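Local coordinates for protein ABC-type amino acid transport system, periplasmic component (Caldanaerobacter subterraneus subsp. tengcongensis MB4, PDB 4YMX) that binds arginine as the substrate-binding protein of an amino acid ABC transporter, probably handing it to the membrane part for uptake, at residues Val129-Asn134 with Asp177-Leu182; Asp142-Lys147 with Lys162-Val167; Thr148-Ile153 with Lys170-Val175. One frame throughout, in Å; residues are numbered along the deposited sequence. Where two conformers were deposited one is given.

Contact 1 (Val129-Asn134 with Asp177-Leu182); sequences VVVVKN and DEFMDL
Leu182 of the helix and Val131 of the strand form the apolar middle of this contact. Leu182 CD2 lies 3.7 Å from Val131 CG1, and the two side chains cross obliquely. The same methyl rests 3.6 Å from the carbonyl oxygen Val131 O and 3.8 Å from Val132 CA, so it packs on strand backbone as well as on a side chain. The side chain sets out toward the strand, and CG stands anti to the backbone N (chi1 -174°). Phe179, one turn earlier, adds a lighter touch: its CE1 is 4.1 Å from Val131 CG1, and the valine meets the ring obliquely. Val131 CG1 thus touches both a leucine methyl and an aromatic carbon.

At the end of the strand the contact is with the helix backbone. Lys133 bends at chi2, chi3 and chi4, and its aliphatic chain folds over the helix backbone. Lys133 CE lies 3.2 Å from Leu182 O. The ammonium goes one residue further and makes a weak hydrogen bond to Gln183 O. An alanine in place of Lys133 would probably leave Leu182 O without its aliphatic cover and Gln183 O without this weak partner.

The helix and strand segments run 37° apart, with their axes 9.6 Å apart at closest approach. Helix 175-183 packs here against one face of the mixed sheet. Strand 128-133 lies between strands 189-193 and 207-210, and Leu182 also touches Ile190 and Met207 on them. Phe179 stacks on Tyr200 of helix 194-201, the helix that also touches Val131 through Ala197.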
loop_
_atom_site.group_PDB
_atom_site.type_symbol
_atom_site.label_atom_id
_atom_site.label_comp_id
_atom_site.label_asym_id
_atom_site.label_seq_id
_atom_site.Cartn_x
_atom_site.Cartn_y
_atom_site.Cartn_z
ATOM N N VAL A 129 10.724 0.651 5.064
ATOM C CA VAL A 129 11.540 0.157 6.158
ATOM C C VAL A 129 11.874 -1.312 5.931
ATOM O O VAL A 129 11.380 -1.947 5.004
ATOM C CB VAL A 129 10.847 0.304 7.529
ATOM C CG1 VAL A 129 10.419 1.752 7.778
ATOM C CG2 VAL A 129 9.668 -0.656 7.660
ATOM N N VAL A 130 12.727 -1.843 6.792
ATOM C CA VAL A 130 13.076 -3.252 6.767
ATOM C C VAL A 130 12.516 -3.918 8.027
ATOM O O VAL A 130 12.584 -3.355 9.121
ATOM C CB VAL A 130 14.599 -3.423 6.688
ATOM C CG1 VAL A 130 14.983 -4.892 6.845
ATOM C CG2 VAL A 130 15.125 -2.866 5.361
ATOM N N VAL A 131 11.915 -5.091 7.867
ATOM C CA VAL A 131 11.448 -5.877 9.000
ATOM C C VAL A 131 12.306 -7.134 9.128
ATOM O O VAL A 131 12.579 -7.811 8.133
ATOM C CB VAL A 131 9.963 -6.299 8.840
ATOM C CG1 VAL A 131 9.497 -7.081 10.068
ATOM C CG2 VAL A 131 9.073 -5.082 8.621
ATOM N N VAL A 132 12.746 -7.433 10.349
ATOM C CA VAL A 132 13.537 -8.632 10.639
ATOM C C VAL A 132 13.028 -9.247 11.936
ATOM O O VAL A 132 12.255 -8.618 12.658
ATOM C CB VAL A 132 15.052 -8.308 10.783
ATOM C CG1 VAL A 132 15.610 -7.749 9.479
ATOM C CG2 VAL A 132 15.295 -7.348 11.945
ATOM N N LYS A 133 13.463 -10.468 12.245
ATOM C CA LYS A 133 13.166 -11.050 13.550
ATOM C C LYS A 133 13.976 -10.343 14.632
ATOM O O LYS A 133 15.029 -9.755 14.346
ATOM C CB LYS A 133 13.499 -12.539 13.576
ATOM C CG LYS A 133 12.636 -13.407 12.682
ATOM C CD LYS A 133 11.240 -13.543 13.257
ATOM C CE LYS A 133 10.619 -14.886 12.923
ATOM N NZ LYS A 133 11.217 -16.023 13.668
ATOM N N ASN A 134 13.494 -10.412 15.870
ATOM C CA ASN A 134 14.171 -9.746 16.978
ATOM C C ASN A 134 15.624 -10.176 17.163
ATOM O O ASN A 134 16.472 -9.364 17.547
ATOM C CB ASN A 134 13.392 -9.932 18.283
ATOM C CG ASN A 134 12.157 -9.054 18.349
ATOM O OD1 ASN A 134 12.061 -8.049 17.641
ATOM N ND2 ASN A 134 11.204 -9.429 19.195
ATOM N N ASP A 177 1.901 -12.997 2.972
ATOM C CA ASP A 177 2.823 -14.112 2.778
ATOM C C ASP A 177 4.271 -13.750 3.063
ATOM O O ASP A 177 5.061 -14.604 3.461
ATOM C CB ASP A 177 2.651 -14.707 1.383
ATOM C CG ASP A 177 1.328 -15.400 1.233
ATOM O OD1 ASP A 177 1.055 -16.325 2.029
ATOM O OD2 ASP A 177 0.535 -14.996 0.360
ATOM N N GLU A 178 4.618 -12.479 2.894
ATOM C CA GLU A 178 5.956 -12.009 3.231
ATOM C C GLU A 178 6.200 -12.129 4.724
ATOM O O GLU A 178 7.284 -12.523 5.158
ATOM C CB GLU A 178 6.132 -10.562 2.773
ATOM C CG GLU A 178 5.955 -10.399 1.269
ATOM C CD GLU A 178 5.884 -8.951 0.854
ATOM O OE1 GLU A 178 6.723 -8.142 1.319
ATOM O OE2 GLU A 178 4.971 -8.612 0.065
ATOM N N PHE A 179 5.192 -11.781 5.515
ATOM C CA PHE A 179 5.317 -11.914 6.955
ATOM C C PHE A 179 5.353 -13.366 7.407
ATOM O O PHE A 179 6.098 -13.708 8.333
ATOM C CB PHE A 179 4.238 -11.098 7.670
ATOM C CG PHE A 179 4.564 -9.634 7.727
ATOM C CD1 PHE A 179 5.255 -9.122 8.810
ATOM C CD2 PHE A 179 4.243 -8.789 6.665
ATOM C CE1 PHE A 179 5.593 -7.777 8.862
ATOM C CE2 PHE A 179 4.574 -7.443 6.707
ATOM C CZ PHE A 179 5.254 -6.942 7.812
ATOM N N MET A 180 4.596 -14.227 6.731
ATOM C CA MET A 180 4.676 -15.652 7.018
ATOM C C MET A 180 6.070 -16.193 6.687
ATOM O O MET A 180 6.622 -17.003 7.437
ATOM C CB MET A 180 3.584 -16.418 6.267
ATOM C CG MET A 180 2.186 -16.145 6.810
ATOM S SD MET A 180 0.880 -16.615 5.648
ATOM C CE MET A 180 1.128 -18.384 5.557
ATOM N N ASP A 181 6.653 -15.716 5.590
ATOM C CA ASP A 181 8.008 -16.112 5.210
ATOM C C ASP A 181 9.014 -15.756 6.297
ATOM O O ASP A 181 9.842 -16.576 6.696
ATOM C CB ASP A 181 8.440 -15.411 3.918
ATOM C CG ASP A 181 7.817 -16.003 2.687
ATOM O OD1 ASP A 181 7.352 -17.165 2.733
ATOM O OD2 ASP A 181 7.816 -15.302 1.652
ATOM N N LEU A 182 8.956 -14.515 6.767
ATOM C CA LEU A 182 9.894 -14.070 7.790
ATOM C C LEU A 182 9.698 -14.850 9.085
ATOM O O LEU A 182 10.675 -15.297 9.703
ATOM C CB LEU A 182 9.775 -12.562 8.019
ATOM C CG LEU A 182 10.818 -11.975 8.980
ATOM C CD1 LEU A 182 12.235 -12.153 8.446
ATOM C CD2 LEU A 182 10.527 -10.501 9.252
#

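Contact 2 (Asp142-Lys147 with Lys162-Val167); sequences DDLKVK and KKIPNV
Ile164 meets Leu144 at the buried end of this contact, where two loops lie against each other. Ile164 CG2 is anti to its backbone N and sits 3.3 Å from Leu144 O and 3.8 Å from Leu144 CB. Ile164 CD1 reaches the tip of the leucine, 3.9 Å from Leu144 CD1. The leucine itself continues inward to Ile138, Ile149 and Met212.

Pro165 comes next and supplies the polar link. Val146 N donates to Pro165 O at 3.1 Å. The bond is fairly straight, 161° at the hydrogen, and the donor lies in the carbonyl plane. Lys145 CA makes a bent CA-H...O contact with the same oxygen, which thus receives one N-H and one weaker CA-H contact. The proline ring packs against the aliphatic part of Lys145, with Pro165 CG 3.9 Å from Lys145 CE. The lysine stays extended to CE and bends at chi4.

Asn166 places its CB 4.0 Å from Val146 CG2, the two side chains running alongside each other in one direction. Its carbonyl takes a CA-H contact, with Asn166 O 3.2 Å from Val146 CA. Val167 closes the segment with CG2 resting 3.8 Å from Lys147 O.

Both loops fold into type II beta turns, Leu144 to Lys147 and Ile164 to Val167. Each turn leads into a strand, 148-152 or 168-172. The turns precede the two parallel strands of one beta-alpha-beta unit, at the end of the sheet away from the arginine pocket.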
loop_
_atom_site.group_PDB
_atom_site.type_symbol
_atom_site.label_atom_id
_atom_site.label_comp_id
_atom_site.label_asym_id
_atom_site.label_seq_id
_atom_site.Cartn_x
_atom_site.Cartn_y
_atom_site.Cartn_z
ATOM N N ASP A 142 24.184 -2.293 5.084
ATOM C CA ASP A 142 25.246 -3.111 4.511
ATOM C C ASP A 142 25.017 -4.602 4.770
ATOM O O ASP A 142 25.424 -5.443 3.967
ATOM C CB ASP A 142 26.604 -2.672 5.071
ATOM C CG ASP A 142 27.760 -3.189 4.254
ATOM O OD1 ASP A 142 28.536 -4.013 4.778
ATOM O OD2 ASP A 142 27.879 -2.782 3.081
ATOM N N ASP A 143 24.355 -4.927 5.879
ATOM C CA ASP A 143 24.109 -6.320 6.246
ATOM C C ASP A 143 23.097 -7.014 5.343
ATOM O O ASP A 143 22.949 -8.227 5.408
ATOM C CB ASP A 143 23.621 -6.429 7.695
ATOM C CG ASP A 143 24.576 -5.808 8.696
ATOM O OD1 ASP A 143 25.766 -5.589 8.375
ATOM O OD2 ASP A 143 24.125 -5.549 9.829
ATOM N N LEU A 144 22.394 -6.252 4.511
ATOM C CA LEU A 144 21.406 -6.828 3.604
ATOM C C LEU A 144 22.026 -7.508 2.395
ATOM O O LEU A 144 21.346 -8.259 1.690
ATOM C CB LEU A 144 20.412 -5.768 3.128
ATOM C CG LEU A 144 19.568 -5.122 4.224
ATOM C CD1 LEU A 144 18.726 -4.012 3.629
ATOM C CD2 LEU A 144 18.690 -6.159 4.934
ATOM N N LYS A 145 23.308 -7.242 2.146
ATOM C CA LYS A 145 23.988 -7.871 1.014
ATOM C C LYS A 145 23.881 -9.389 1.067
ATOM O O LYS A 145 24.048 -9.994 2.130
ATOM C CB LYS A 145 25.465 -7.471 0.969
ATOM C CG LYS A 145 25.696 -6.010 0.685
ATOM C CD LYS A 145 27.180 -5.700 0.616
ATOM C CE LYS A 145 27.380 -4.219 0.374
ATOM N NZ LYS A 145 26.519 -3.432 1.303
ATOM N N VAL A 146 23.612 -9.992 -0.093
ATOM C CA VAL A 146 23.544 -11.451 -0.253
ATOM C C VAL A 146 22.391 -12.124 0.517
ATOM O O VAL A 146 22.320 -13.354 0.597
ATOM C CB VAL A 146 24.903 -12.160 0.094
ATOM C CG1 VAL A 146 25.018 -13.494 -0.648
ATOM C CG2 VAL A 146 26.103 -11.282 -0.263
ATOM N N LYS A 147 21.494 -11.323 1.081
ATOM C CA LYS A 147 20.396 -11.864 1.876
ATOM C C LYS A 147 19.148 -12.146 1.042
ATOM O O LYS A 147 18.981 -11.616 -0.060
ATOM C CB LYS A 147 20.043 -10.907 3.020
ATOM C CG LYS A 147 21.174 -10.673 4.012
ATOM C CD LYS A 147 21.365 -11.880 4.928
ATOM C CE LYS A 147 22.428 -11.605 5.983
ATOM N NZ LYS A 147 22.517 -12.716 6.979
ATOM N N LYS A 162 15.714 -4.459 -4.961
ATOM C CA LYS A 162 16.492 -4.869 -6.136
ATOM C C LYS A 162 17.855 -4.195 -6.203
ATOM O O LYS A 162 18.752 -4.671 -6.902
ATOM C CB LYS A 162 15.723 -4.591 -7.427
ATOM C CG LYS A 162 14.677 -5.625 -7.763
ATOM C CD LYS A 162 13.949 -5.236 -9.049
ATOM C CE LYS A 162 12.989 -6.317 -9.507
ATOM N NZ LYS A 162 12.263 -5.897 -10.741
ATOM N N LYS A 163 18.009 -3.093 -5.480
ATOM C CA LYS A 163 19.262 -2.343 -5.486
ATOM C C LYS A 163 20.295 -2.885 -4.499
ATOM O O LYS A 163 21.458 -2.478 -4.523
ATOM C CB LYS A 163 18.988 -0.861 -5.234
ATOM C CG LYS A 163 18.224 -0.214 -6.374
ATOM C CD LYS A 163 18.010 1.274 -6.149
ATOM C CE LYS A 163 16.922 1.522 -5.122
ATOM N NZ LYS A 163 16.693 2.975 -4.894
ATOM N N ILE A 164 19.867 -3.805 -3.637
ATOM C CA ILE A 164 20.764 -4.399 -2.653
ATOM C C ILE A 164 21.744 -5.330 -3.359
ATOM O O ILE A 164 21.331 -6.200 -4.122
ATOM C CB ILE A 164 19.979 -5.183 -1.594
ATOM C CG1 ILE A 164 19.089 -4.237 -0.783
ATOM C CG2 ILE A 164 20.919 -5.960 -0.681
ATOM C CD1 ILE A 164 17.961 -4.943 -0.032
ATOM N N PRO A 165 23.053 -5.135 -3.132
ATOM C CA PRO A 165 24.050 -5.976 -3.813
ATOM C C PRO A 165 23.847 -7.474 -3.556
ATOM O O PRO A 165 23.683 -7.896 -2.405
ATOM C CB PRO A 165 25.379 -5.504 -3.210
ATOM C CG PRO A 165 25.112 -4.079 -2.805
ATOM C CD PRO A 165 23.679 -4.070 -2.327
ATOM N N ASN A 166 23.831 -8.256 -4.637
ATOM C CA ASN A 166 23.690 -9.711 -4.563
ATOM C C ASN A 166 22.440 -10.187 -3.825
ATOM O O ASN A 166 22.409 -11.287 -3.266
ATOM C CB ASN A 166 24.955 -10.346 -3.974
ATOM C CG ASN A 166 26.180 -10.057 -4.814
ATOM O OD1 ASN A 166 27.128 -9.410 -4.361
ATOM N ND2 ASN A 166 26.156 -10.519 -6.058
ATOM N N VAL A 167 21.407 -9.348 -3.838
ATOM C CA VAL A 167 20.150 -9.694 -3.183
ATOM C C VAL A 167 19.534 -10.957 -3.788
ATOM O O VAL A 167 19.627 -11.206 -5.001
ATOM C CB VAL A 167 19.140 -8.520 -3.241
ATOM C CG1 VAL A 167 18.660 -8.284 -4.666
ATOM C CG2 VAL A 167 17.959 -8.780 -2.311
#

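Contact 3 (Thr148-Ile153 with Lys170-Val175); sequences TIAVQI and KQLNRV. With ARG (arginine), chain C.
Ala150, Val151 and Gln152 pair in parallel with Lys170, Gln171 and Leu172, the two strand segments running 23° apart. They are the two strands of a beta-alpha-beta unit whose crossover helix is 156-161, and strand 168-172 is the outermost of its sheet. Four backbone bonds join the segments: Lys170 N to Ile149 O, Val151 N to Lys170 O, Leu172 N to Val151 O and Ile153 N to Leu172 O.

Ala150 and Leu172 share a face, with Ala150 CB 4.2 Å from Leu172 CD2. This face turns to helix 175-183. Past the strand end, Ile153 crosses Gln171 at about a right angle, Ile153 CG1 lying 3.6 Å from Gln171 CB. A water donates to both Ile153 O and Asn173 O.

Gln152 carries the link to the ligand. Its CG is anti to the backbone N (chi1 179°), and the chain beyond is extended. Gln152 NE2 donates to Asn173 O at 2.9 Å. Asn173 O lies in the plane of the Gln152 amide, and the bond is almost straight (178°). This bond would help fix the turn of the amide. Val175 CG2 packs 3.4 Å from Gln152 OE1. The same oxygen, Gln152 OE1, accepts a hydrogen bond of 2.9 Å from NH1 of the bound arginine.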
loop_
_atom_site.group_PDB
_atom_site.type_symbol
_atom_site.label_atom_id
_atom_site.label_comp_id
_atom_site.label_asym_id
_atom_site.label_seq_id
_atom_site.Cartn_x
_atom_site.Cartn_y
_atom_site.Cartn_z
ATOM N N THR A 148 18.274 -12.991 1.581
ATOM C CA THR A 148 16.993 -13.294 0.953
ATOM C C THR A 148 15.978 -12.299 1.495
ATOM O O THR A 148 15.717 -12.250 2.698
ATOM C CB THR A 148 16.564 -14.740 1.234
ATOM O OG1 THR A 148 17.551 -15.630 0.691
ATOM C CG2 THR A 148 15.204 -15.056 0.591
ATOM N N ILE A 149 15.438 -11.481 0.600
ATOM C CA ILE A 149 14.567 -10.377 0.994
ATOM C C ILE A 149 13.189 -10.553 0.372
ATOM O O ILE A 149 13.058 -10.613 -0.856
ATOM C CB ILE A 149 15.163 -9.035 0.544
ATOM C CG1 ILE A 149 16.611 -8.911 1.031
ATOM C CG2 ILE A 149 14.288 -7.873 1.031
ATOM C CD1 ILE A 149 16.765 -8.878 2.526
ATOM N N ALA A 150 12.156 -10.648 1.216
ATOM C CA ALA A 150 10.787 -10.793 0.725
ATOM C C ALA A 150 10.212 -9.429 0.372
ATOM O O ALA A 150 10.342 -8.467 1.140
ATOM C CB ALA A 150 9.909 -11.492 1.746
ATOM N N VAL A 151 9.595 -9.347 -0.809
ATOM C CA VAL A 151 8.975 -8.121 -1.300
ATOM C C VAL A 151 7.715 -8.437 -2.083
ATOM O O VAL A 151 7.557 -9.548 -2.606
ATOM C CB VAL A 151 9.914 -7.316 -2.232
ATOM C CG1 VAL A 151 11.120 -6.789 -1.457
ATOM C CG2 VAL A 151 10.356 -8.155 -3.420
ATOM N N GLN A 152 6.845 -7.440 -2.204
ATOM C CA GLN A 152 5.618 -7.587 -2.966
ATOM C C GLN A 152 5.867 -7.258 -4.435
ATOM O O GLN A 152 6.433 -6.213 -4.775
ATOM C CB GLN A 152 4.504 -6.706 -2.387
ATOM C CG GLN A 152 3.199 -6.794 -3.155
ATOM C CD GLN A 152 2.044 -6.206 -2.381
ATOM O OE1 GLN A 152 2.141 -5.108 -1.819
ATOM N NE2 GLN A 152 0.950 -6.950 -2.310
ATOM N N ILE A 153 5.461 -8.173 -5.304
ATOM C CA ILE A 153 5.616 -7.980 -6.741
ATOM C C ILE A 153 4.946 -6.698 -7.215
ATOM O O ILE A 153 3.787 -6.431 -6.889
ATOM C CB ILE A 153 5.025 -9.153 -7.510
ATOM C CG1 ILE A 153 5.800 -10.422 -7.179
ATOM C CG2 ILE A 153 5.082 -8.905 -9.014
ATOM C CD1 ILE A 153 5.017 -11.668 -7.481
ATOM N N LYS A 170 12.813 -12.615 -2.906
ATOM C CA LYS A 170 11.701 -13.553 -2.778
ATOM C C LYS A 170 10.429 -12.756 -3.051
ATOM O O LYS A 170 10.050 -11.877 -2.266
ATOM C CB LYS A 170 11.654 -14.184 -1.389
ATOM C CG LYS A 170 10.658 -15.348 -1.287
ATOM C CD LYS A 170 10.684 -15.988 0.091
ATOM C CE LYS A 170 9.903 -17.306 0.117
ATOM N NZ LYS A 170 8.462 -17.119 -0.229
ATOM N N GLN A 171 9.783 -13.050 -4.174
ATOM C CA GLN A 171 8.704 -12.215 -4.690
ATOM C C GLN A 171 7.344 -12.808 -4.375
ATOM O O GLN A 171 7.057 -13.953 -4.736
ATOM C CB GLN A 171 8.881 -12.029 -6.200
ATOM C CG GLN A 171 10.115 -11.194 -6.520
ATOM C CD GLN A 171 10.556 -11.300 -7.960
ATOM O OE1 GLN A 171 11.060 -12.336 -8.392
ATOM N NE2 GLN A 171 10.380 -10.222 -8.711
ATOM N N LEU A 172 6.504 -12.024 -3.704
ATOM C CA LEU A 172 5.185 -12.491 -3.276
ATOM C C LEU A 172 4.056 -11.646 -3.864
ATOM O O LEU A 172 4.193 -10.431 -4.038
ATOM C CB LEU A 172 5.086 -12.440 -1.742
ATOM C CG LEU A 172 5.811 -13.508 -0.909
ATOM C CD1 LEU A 172 5.380 -14.916 -1.320
ATOM C CD2 LEU A 172 7.333 -13.358 -0.968
ATOM N N ASN A 173 2.924 -12.286 -4.136
ATOM C CA ASN A 173 1.729 -11.556 -4.540
ATOM C C ASN A 173 1.182 -10.664 -3.436
ATOM O O ASN A 173 0.794 -9.529 -3.694
ATOM C CB ASN A 173 0.633 -12.526 -4.978
ATOM C CG ASN A 173 0.960 -13.220 -6.276
ATOM O OD1 ASN A 173 1.707 -12.694 -7.101
ATOM N ND2 ASN A 173 0.404 -14.410 -6.463
ATOM N N ARG A 174 1.148 -11.194 -2.215
ATOM C CA ARG A 174 0.491 -10.538 -1.086
ATOM C C ARG A 174 1.431 -10.366 0.097
ATOM O O ARG A 174 2.240 -11.246 0.418
ATOM C CB ARG A 174 -0.738 -11.345 -0.645
ATOM C CG ARG A 174 -1.770 -11.536 -1.747
ATOM C CD ARG A 174 -2.607 -10.285 -1.924
ATOM N NE ARG A 174 -3.722 -10.249 -0.976
ATOM C CZ ARG A 174 -4.845 -9.554 -1.154
ATOM N NH1 ARG A 174 -5.013 -8.818 -2.239
ATOM N NH2 ARG A 174 -5.802 -9.603 -0.241
ATOM N N VAL A 175 1.301 -9.221 0.752
ATOM C CA VAL A 175 2.156 -8.870 1.878
ATOM C C VAL A 175 2.038 -9.873 3.019
ATOM O O VAL A 175 3.021 -10.150 3.717
ATOM C CB VAL A 175 1.828 -7.443 2.374
ATOM C CG1 VAL A 175 2.620 -7.105 3.631
ATOM C CG2 VAL A 175 2.128 -6.436 1.273
HETATM N N ARG C . 3.505 2.028 -1.901
HETATM C CA ARG C . 4.048 0.823 -2.582
HETATM C C ARG C . 3.826 0.906 -4.081
HETATM O O ARG C . 3.139 1.804 -4.565
HETATM C CB ARG C . 3.392 -0.442 -2.028
HETATM C CG ARG C . 1.877 -0.428 -2.089
HETATM C CD ARG C . 1.291 -1.798 -1.789
HETATM N NE ARG C . -0.139 -1.711 -1.526
HETATM C CZ ARG C . -0.913 -2.748 -1.231
HETATM N NH1 ARG C . -0.413 -3.970 -1.163
HETATM N NH2 ARG C . -2.200 -2.554 -1.012
HETATM O OXT ARG C . 4.334 0.077 -4.835
HETATM O O HOH W 1 1.512 -8.136 -6.148
#

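How the contacts relate
All three contacts belong to one lobe and lie on the same side of the chain's centre. Contact 1 is the buried one, a helix against a sheet face, and is mostly apolar. Contact 3 is partly buried and lies in that same sheet, held by backbone bonds and ending at the ligand. Contact 2 is nearer the surface, loop against loop, with a single backbone bond between its segments. Contacts 2 and 3 hold the same crossover unit at different points, and Val167 packs on Ile149 between them. Contacts 1 and 3 are joined by the Asp181-Lys170 salt bridge. Val130 and Leu144 touch between contacts 1 and 2.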